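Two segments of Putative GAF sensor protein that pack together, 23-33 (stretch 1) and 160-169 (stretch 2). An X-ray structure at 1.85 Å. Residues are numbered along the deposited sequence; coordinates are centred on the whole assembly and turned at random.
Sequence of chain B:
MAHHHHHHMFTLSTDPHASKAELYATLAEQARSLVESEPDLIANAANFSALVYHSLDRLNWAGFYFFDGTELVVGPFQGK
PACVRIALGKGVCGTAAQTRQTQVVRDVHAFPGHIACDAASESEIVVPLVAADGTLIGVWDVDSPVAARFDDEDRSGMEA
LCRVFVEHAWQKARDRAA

Stretch 1, residues 23-33: LYATLAEQARS
Stretch 2 (160-169) ALCRVFVEHA

Both stretches are helical throughout, and both helices extend beyond the segments at each end. In 23-33 phi and psi stay near -64/-41, and i to i+4 backbone hydrogen bonds run from L27 N to L23 O (2.9 Å) through S33 N to E29 O (2.9 Å). In stretch 2 phi/psi stay near -65/-41 through E167. A wider pi-type turn takes in 166-169, and the angles depart at H168 (-100/-1) and A169 (-125/-58).

The helices run nearly parallel, at 14° between their N-to-C directions. Their axes approach to 9.2 Å. The register is set by A28 CA to L161 CA at 5.4 Å and R32 CA to V164 CA at 6.1 Å. The contact buries 398 Å², summed over both sides.

No direct hydrogen bond crosses between the stretches. Most of the contact is apolar packing. L161 (chi1 m, chi2 t) has the largest covered area. Its CA-to-CB bond points sideways, but its end comes nearer to stretch 1. L161 CD1 lies 3.9 Å from Y24 CD1, at the edge of the ring, and 3.8 Å from L27 CD2. L161 CD2 lies 3.6 Å from A28 N, 3.9 Å from A28 CB and 4.1 Å from L27 CB. Leucine suits this buried place because both its methyls find apolar neighbours. L27 (t, p) adds a second branched chain. Y24 (chi1 m, -85°; chi2 -73°) offers an apolar ring edge, while its OH is hydrogen-bonded elsewhere in the structure.

V164 (chi1 t) points toward stretch 1, one turn after L161. Its CG1 is 3.9 Å from A31 CB and 3.5 Å from R32 N. Its CG2 is 4.2 Å from A28 CB. A28 and A31 are both buried. Their short methyl side chains let the branched V164 reach close to the backbone of stretch 1.

Farther along, R32 meets H168. R32 is t, t, m with chi4 108°. Its aliphatic part covers one face of the imidazole: R32 CG is 4.2 Å from the centroid of the H168 ring, 7° off the ring normal, a CH-pi contact. H168 has chi1 m and chi2 -91°. Its NE2 sits at the guanidinium edge, 3.9 Å from R32 NE.

Water 1 bridges this pair. It accepts a hydrogen bond from R32 NH2 at 3.2 Å, and it is hydrogen-bonded to H168 NE2 at 2.7 Å. Within stretch 1, R32 NH1 forms a salt bridge and a very short hydrogen bond to E29 OE1, 2.4 Å. E29 is t, p with chi3 47°. Arginine suits this partly exposed place, joining an aliphatic stem to a charged end.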

ATOM      1  N   LEU B  23     -15.664 -10.785  14.512  1.00 40.94           N
ATOM      2  CA  LEU B  23     -15.169  -9.752  13.607  1.00 39.34           C
ATOM      3  C   LEU B  23     -13.988 -10.254  12.786  1.00 33.67           C
ATOM      4  O   LEU B  23     -13.922 -10.015  11.574  1.00 35.36           O
ATOM      5  CB  LEU B  23     -14.787  -8.498  14.397  1.00 42.03           C
ATOM      6  N   TYR B  24     -13.042 -10.952  13.423  1.00 27.93           N
ATOM      7  CA  TYR B  24     -11.913 -11.503  12.679  1.00 30.63           C
ATOM      8  C   TYR B  24     -12.354 -12.586  11.702  1.00 32.71           C
ATOM      9  O   TYR B  24     -11.760 -12.728  10.626  1.00 29.19           O
ATOM     10  CB  TYR B  24     -10.855 -12.058  13.638  1.00 28.84           C
ATOM     11  CG  TYR B  24      -9.878 -11.014  14.140  1.00 30.50           C
ATOM     12  CD1 TYR B  24      -8.888 -10.501  13.307  1.00 27.62           C
ATOM     13  CD2 TYR B  24      -9.936 -10.553  15.453  1.00 35.58           C
ATOM     14  CE1 TYR B  24      -7.992  -9.548  13.764  1.00 30.54           C
ATOM     15  CE2 TYR B  24      -9.047  -9.595  15.919  1.00 36.76           C
ATOM     16  CZ  TYR B  24      -8.078  -9.096  15.072  1.00 34.49           C
ATOM     17  OH  TYR B  24      -7.189  -8.146  15.540  1.00 31.34           O
ATOM     18  N   ALA B  25     -13.382 -13.359  12.053  1.00 31.46           N
ATOM     19  CA  ALA B  25     -13.899 -14.354  11.121  1.00 33.57           C
ATOM     20  C   ALA B  25     -14.527 -13.688   9.903  1.00 35.62           C
ATOM     21  O   ALA B  25     -14.307 -14.124   8.768  1.00 36.45           O
ATOM     22  CB  ALA B  25     -14.908 -15.261  11.830  1.00 33.84           C
ATOM     23  N   THR B  26     -15.313 -12.631  10.118  1.00 34.56           N
ATOM     24  CA  THR B  26     -15.887 -11.894   8.997  1.00 33.97           C
ATOM     25  C   THR B  26     -14.798 -11.289   8.119  1.00 30.27           C
ATOM     26  O   THR B  26     -14.876 -11.346   6.884  1.00 26.96           O
ATOM     27  CB  THR B  26     -16.828 -10.809   9.523  1.00 34.79           C
ATOM     28  OG1 THR B  26     -17.974 -11.425  10.124  1.00 40.11           O
ATOM     29  CG2 THR B  26     -17.278  -9.875   8.402  1.00 33.38           C
ATOM     30  N   LEU B  27     -13.765 -10.717   8.744  1.00 29.73           N
ATOM     31  CA  LEU B  27     -12.678 -10.099   7.991  1.00 27.88           C
ATOM     32  C   LEU B  27     -11.879 -11.137   7.204  1.00 31.42           C
ATOM     33  O   LEU B  27     -11.426 -10.852   6.088  1.00 30.77           O
ATOM     34  CB  LEU B  27     -11.780  -9.312   8.953  1.00 25.48           C
ATOM     35  CG  LEU B  27     -10.742  -8.353   8.372  1.00 33.07           C
ATOM     36  CD1 LEU B  27     -11.376  -7.426   7.347  1.00 27.91           C
ATOM     37  CD2 LEU B  27     -10.085  -7.540   9.483  1.00 31.12           C
ATOM     38  N   ALA B  28     -11.738 -12.352   7.747  1.00 27.00           N
ATOM     39  CA  ALA B  28     -11.040 -13.419   7.035  1.00 28.35           C
ATOM     40  C   ALA B  28     -11.781 -13.815   5.765  1.00 28.78           C
ATOM     41  O   ALA B  28     -11.158 -14.093   4.730  1.00 27.60           O
ATOM     42  CB  ALA B  28     -10.870 -14.633   7.950  1.00 26.56           C
ATOM     43  N   GLU B  29     -13.110 -13.865   5.826  1.00 31.62           N
ATOM     44  CA  GLU B  29     -13.876 -14.187   4.625  1.00 32.57           C
ATOM     45  C   GLU B  29     -13.772 -13.068   3.600  1.00 30.71           C
ATOM     46  O   GLU B  29     -13.665 -13.328   2.396  1.00 30.85           O
ATOM     47  CB  GLU B  29     -15.336 -14.464   4.979  1.00 38.56           C
ATOM     48  CG  GLU B  29     -16.238 -14.632   3.763  1.00 47.54           C
ATOM     49  CD  GLU B  29     -15.793 -15.758   2.826  1.00 59.68           C
ATOM     50  OE1 GLU B  29     -15.495 -16.869   3.318  1.00 62.83           O
ATOM     51  OE2 GLU B  29     -15.744 -15.530   1.594  1.00 58.70           O
ATOM     52  N   GLN B  30     -13.795 -11.812   4.058  1.00 32.72           N
ATOM     53  CA  GLN B  30     -13.573 -10.693   3.148  1.00 33.94           C
ATOM     54  C   GLN B  30     -12.196 -10.781   2.511  1.00 31.77           C
ATOM     55  O   GLN B  30     -12.048 -10.591   1.296  1.00 27.89           O
ATOM     56  CB  GLN B  30     -13.716  -9.367   3.887  1.00 36.09           C
ATOM     57  CG  GLN B  30     -15.100  -9.035   4.358  1.00 41.78           C
ATOM     58  CD  GLN B  30     -15.114  -7.724   5.096  1.00 51.43           C
ATOM     59  OE1 GLN B  30     -14.711  -7.650   6.257  1.00 58.14           O
ATOM     60  NE2 GLN B  30     -15.552  -6.668   4.420  1.00 57.37           N
ATOM     61  N   ALA B  31     -11.170 -11.059   3.326  1.00 26.76           N
ATOM     62  CA  ALA B  31      -9.815 -11.211   2.805  1.00 27.42           C
ATOM     63  C   ALA B  31      -9.738 -12.340   1.786  1.00 29.04           C
ATOM     64  O   ALA B  31      -9.094 -12.196   0.739  1.00 29.09           O
ATOM     65  CB  ALA B  31      -8.830 -11.456   3.951  1.00 24.25           C
ATOM     66  N   ARG B  32     -10.378 -13.475   2.082  1.00 27.19           N
ATOM     67  CA  ARG B  32     -10.439 -14.566   1.114  1.00 32.12           C
ATOM     68  C   ARG B  32     -11.058 -14.096  -0.197  1.00 35.38           C
ATOM     69  O   ARG B  32     -10.495 -14.308  -1.277  1.00 33.60           O
ATOM     70  CB  ARG B  32     -11.241 -15.732   1.694  1.00 29.84           C
ATOM     71  CG  ARG B  32     -11.318 -16.968   0.795  1.00 40.90           C
ATOM     72  CD  ARG B  32     -12.077 -18.107   1.483  1.00 52.57           C
ATOM     73  NE  ARG B  32     -11.509 -18.428   2.796  1.00 70.74           N
ATOM     74  CZ  ARG B  32     -12.080 -18.138   3.965  1.00 78.33           C
ATOM     75  NH1 ARG B  32     -13.257 -17.528   4.005  1.00 82.83           N
ATOM     76  NH2 ARG B  32     -11.476 -18.464   5.099  1.00 78.12           N
ATOM     77  N   SER B  33     -12.227 -13.453  -0.117  1.00 27.12           N
ATOM     78  CA  SER B  33     -12.898 -12.997  -1.328  1.00 31.55           C
ATOM     79  C   SER B  33     -12.046 -11.976  -2.078  1.00 30.58           C
ATOM     80  O   SER B  33     -12.018 -11.970  -3.315  1.00 31.26           O
ATOM     81  CB  SER B  33     -14.265 -12.412  -0.969  1.00 40.82           C
ATOM     82  OG  SER B  33     -14.832 -11.716  -2.063  1.00 49.33           O
ATOM     83  N   ALA B 160      -5.014 -15.830  11.911  1.00 25.59           N
ATOM     84  CA  ALA B 160      -5.970 -16.392  10.966  1.00 30.35           C
ATOM     85  C   ALA B 160      -6.035 -15.552   9.697  1.00 29.26           C
ATOM     86  O   ALA B 160      -6.169 -16.099   8.598  1.00 28.30           O
ATOM     87  CB  ALA B 160      -7.350 -16.518  11.611  1.00 29.47           C
ATOM     88  N   LEU B 161      -5.930 -14.224   9.820  1.00 26.69           N
ATOM     89  CA  LEU B 161      -5.893 -13.388   8.619  1.00 28.92           C
ATOM     90  C   LEU B 161      -4.666 -13.708   7.779  1.00 28.34           C
ATOM     91  O   LEU B 161      -4.755 -13.819   6.551  1.00 24.34           O
ATOM     92  CB  LEU B 161      -5.911 -11.898   8.985  1.00 23.68           C
ATOM     93  CG  LEU B 161      -7.178 -11.348   9.636  1.00 25.63           C
ATOM     94  CD1 LEU B 161      -7.055  -9.863   9.879  1.00 27.16           C
ATOM     95  CD2 LEU B 161      -8.402 -11.662   8.759  1.00 29.35           C
ATOM     96  N   CYS B 162      -3.507 -13.879   8.431  1.00 22.88           N
ATOM     97  CA  CYS B 162      -2.289 -14.167   7.686  1.00 21.49           C
ATOM     98  C   CYS B 162      -2.351 -15.535   7.014  1.00 21.57           C
ATOM     99  O   CYS B 162      -1.807 -15.697   5.917  1.00 24.27           O
ATOM    100  CB  CYS B 162      -1.068 -14.043   8.602  1.00 19.20           C
ATOM    101  SG  CYS B 162      -0.744 -12.303   9.071  1.00 25.40           S
ATOM    102  N   ARG B 163      -3.021 -16.520   7.627  1.00 23.24           N
ATOM    103  CA  ARG B 163      -3.200 -17.803   6.950  1.00 21.41           C
ATOM    104  C   ARG B 163      -3.977 -17.631   5.650  1.00 27.52           C
ATOM    105  O   ARG B 163      -3.695 -18.312   4.656  1.00 23.34           O
ATOM    106  CB  ARG B 163      -3.907 -18.809   7.859  1.00 26.40           C
ATOM    107  CG  ARG B 163      -3.016 -19.341   8.960  1.00 28.79           C
ATOM    108  CD  ARG B 163      -3.586 -20.609   9.599  1.00 31.94           C
ATOM    109  NE  ARG B 163      -4.730 -20.334  10.464  1.00 41.85           N
ATOM    110  CZ  ARG B 163      -4.635 -19.873  11.709  1.00 42.41           C
ATOM    111  NH1 ARG B 163      -3.442 -19.615  12.237  1.00 37.07           N
ATOM    112  NH2 ARG B 163      -5.732 -19.656  12.424  1.00 43.58           N
ATOM    113  N   VAL B 164      -4.959 -16.728   5.633  1.00 28.79           N
ATOM    114  CA  VAL B 164      -5.701 -16.486   4.398  1.00 28.32           C
ATOM    115  C   VAL B 164      -4.772 -15.928   3.330  1.00 21.53           C
ATOM    116  O   VAL B 164      -4.774 -16.387   2.180  1.00 26.38           O
ATOM    117  CB  VAL B 164      -6.895 -15.550   4.653  1.00 28.04           C
ATOM    118  CG1 VAL B 164      -7.479 -15.071   3.333  1.00 26.69           C
ATOM    119  CG2 VAL B 164      -7.951 -16.275   5.471  1.00 32.30           C
ATOM    120  N   PHE B 165      -3.958 -14.929   3.692  1.00 24.36           N
ATOM    121  CA  PHE B 165      -3.060 -14.327   2.711  1.00 20.56           C
ATOM    122  C   PHE B 165      -2.056 -15.345   2.195  1.00 24.79           C
ATOM    123  O   PHE B 165      -1.839 -15.472   0.987  1.00 20.56           O
ATOM    124  CB  PHE B 165      -2.315 -13.120   3.302  1.00 18.95           C
ATOM    125  CG  PHE B 165      -1.293 -12.549   2.354  1.00 20.11           C
ATOM    126  CD1 PHE B 165      -1.686 -11.704   1.331  1.00 19.39           C
ATOM    127  CD2 PHE B 165       0.046 -12.901   2.455  1.00 21.78           C
ATOM    128  CE1 PHE B 165      -0.760 -11.203   0.429  1.00 20.01           C
ATOM    129  CE2 PHE B 165       0.973 -12.401   1.563  1.00 23.32           C
ATOM    130  CZ  PHE B 165       0.567 -11.550   0.551  1.00 21.93           C
ATOM    131  N   VAL B 166      -1.430 -16.091   3.102  1.00 21.76           N
ATOM    132  CA  VAL B 166      -0.428 -17.056   2.664  1.00 22.31           C
ATOM    133  C   VAL B 166      -1.072 -18.140   1.806  1.00 27.28           C
ATOM    134  O   VAL B 166      -0.527 -18.533   0.768  1.00 27.58           O
ATOM    135  CB  VAL B 166       0.307 -17.646   3.884  1.00 26.74           C
ATOM    136  CG1 VAL B 166       1.225 -18.786   3.463  1.00 21.37           C
ATOM    137  CG2 VAL B 166       1.100 -16.553   4.584  1.00 22.69           C
ATOM    138  N   GLU B 167      -2.255 -18.617   2.201  1.00 25.94           N
ATOM    139  CA  GLU B 167      -2.882 -19.718   1.471  1.00 29.32           C
ATOM    140  C   GLU B 167      -3.474 -19.260   0.139  1.00 32.06           C
ATOM    141  O   GLU B 167      -3.281 -19.916  -0.893  1.00 32.21           O
ATOM    142  CB  GLU B 167      -3.960 -20.381   2.333  1.00 36.49           C
ATOM    143  N   HIS B 168      -4.218 -18.159   0.135  1.00 28.28           N
ATOM    144  CA  HIS B 168      -5.005 -17.791  -1.042  1.00 29.25           C
ATOM    145  C   HIS B 168      -4.344 -16.724  -1.906  1.00 35.36           C
ATOM    146  O   HIS B 168      -4.903 -16.351  -2.946  1.00 33.24           O
ATOM    147  CB  HIS B 168      -6.406 -17.339  -0.616  1.00 32.05           C
ATOM    148  CG  HIS B 168      -7.225 -18.431   0.007  1.00 42.11           C
ATOM    149  ND1 HIS B 168      -8.066 -19.243  -0.726  1.00 44.54           N
ATOM    150  CD2 HIS B 168      -7.320 -18.854   1.291  1.00 42.57           C
ATOM    151  CE1 HIS B 168      -8.651 -20.110   0.081  1.00 47.14           C
ATOM    152  NE2 HIS B 168      -8.214 -19.898   1.310  1.00 48.03           N
ATOM    153  N   ALA B 169      -3.174 -16.223  -1.513  1.00 26.99           N
ATOM    154  CA  ALA B 169      -2.415 -15.341  -2.391  1.00 26.37           C
ATOM    155  C   ALA B 169      -1.000 -15.859  -2.601  1.00 31.64           C
ATOM    156  O   ALA B 169      -0.608 -16.100  -3.745  1.00 28.24           O
ATOM    157  CB  ALA B 169      -2.387 -13.901  -1.848  1.00 26.79           C
TER
HETATM  158  O   HOH W   1      -8.735 -19.641   3.919  1.00 53.75           O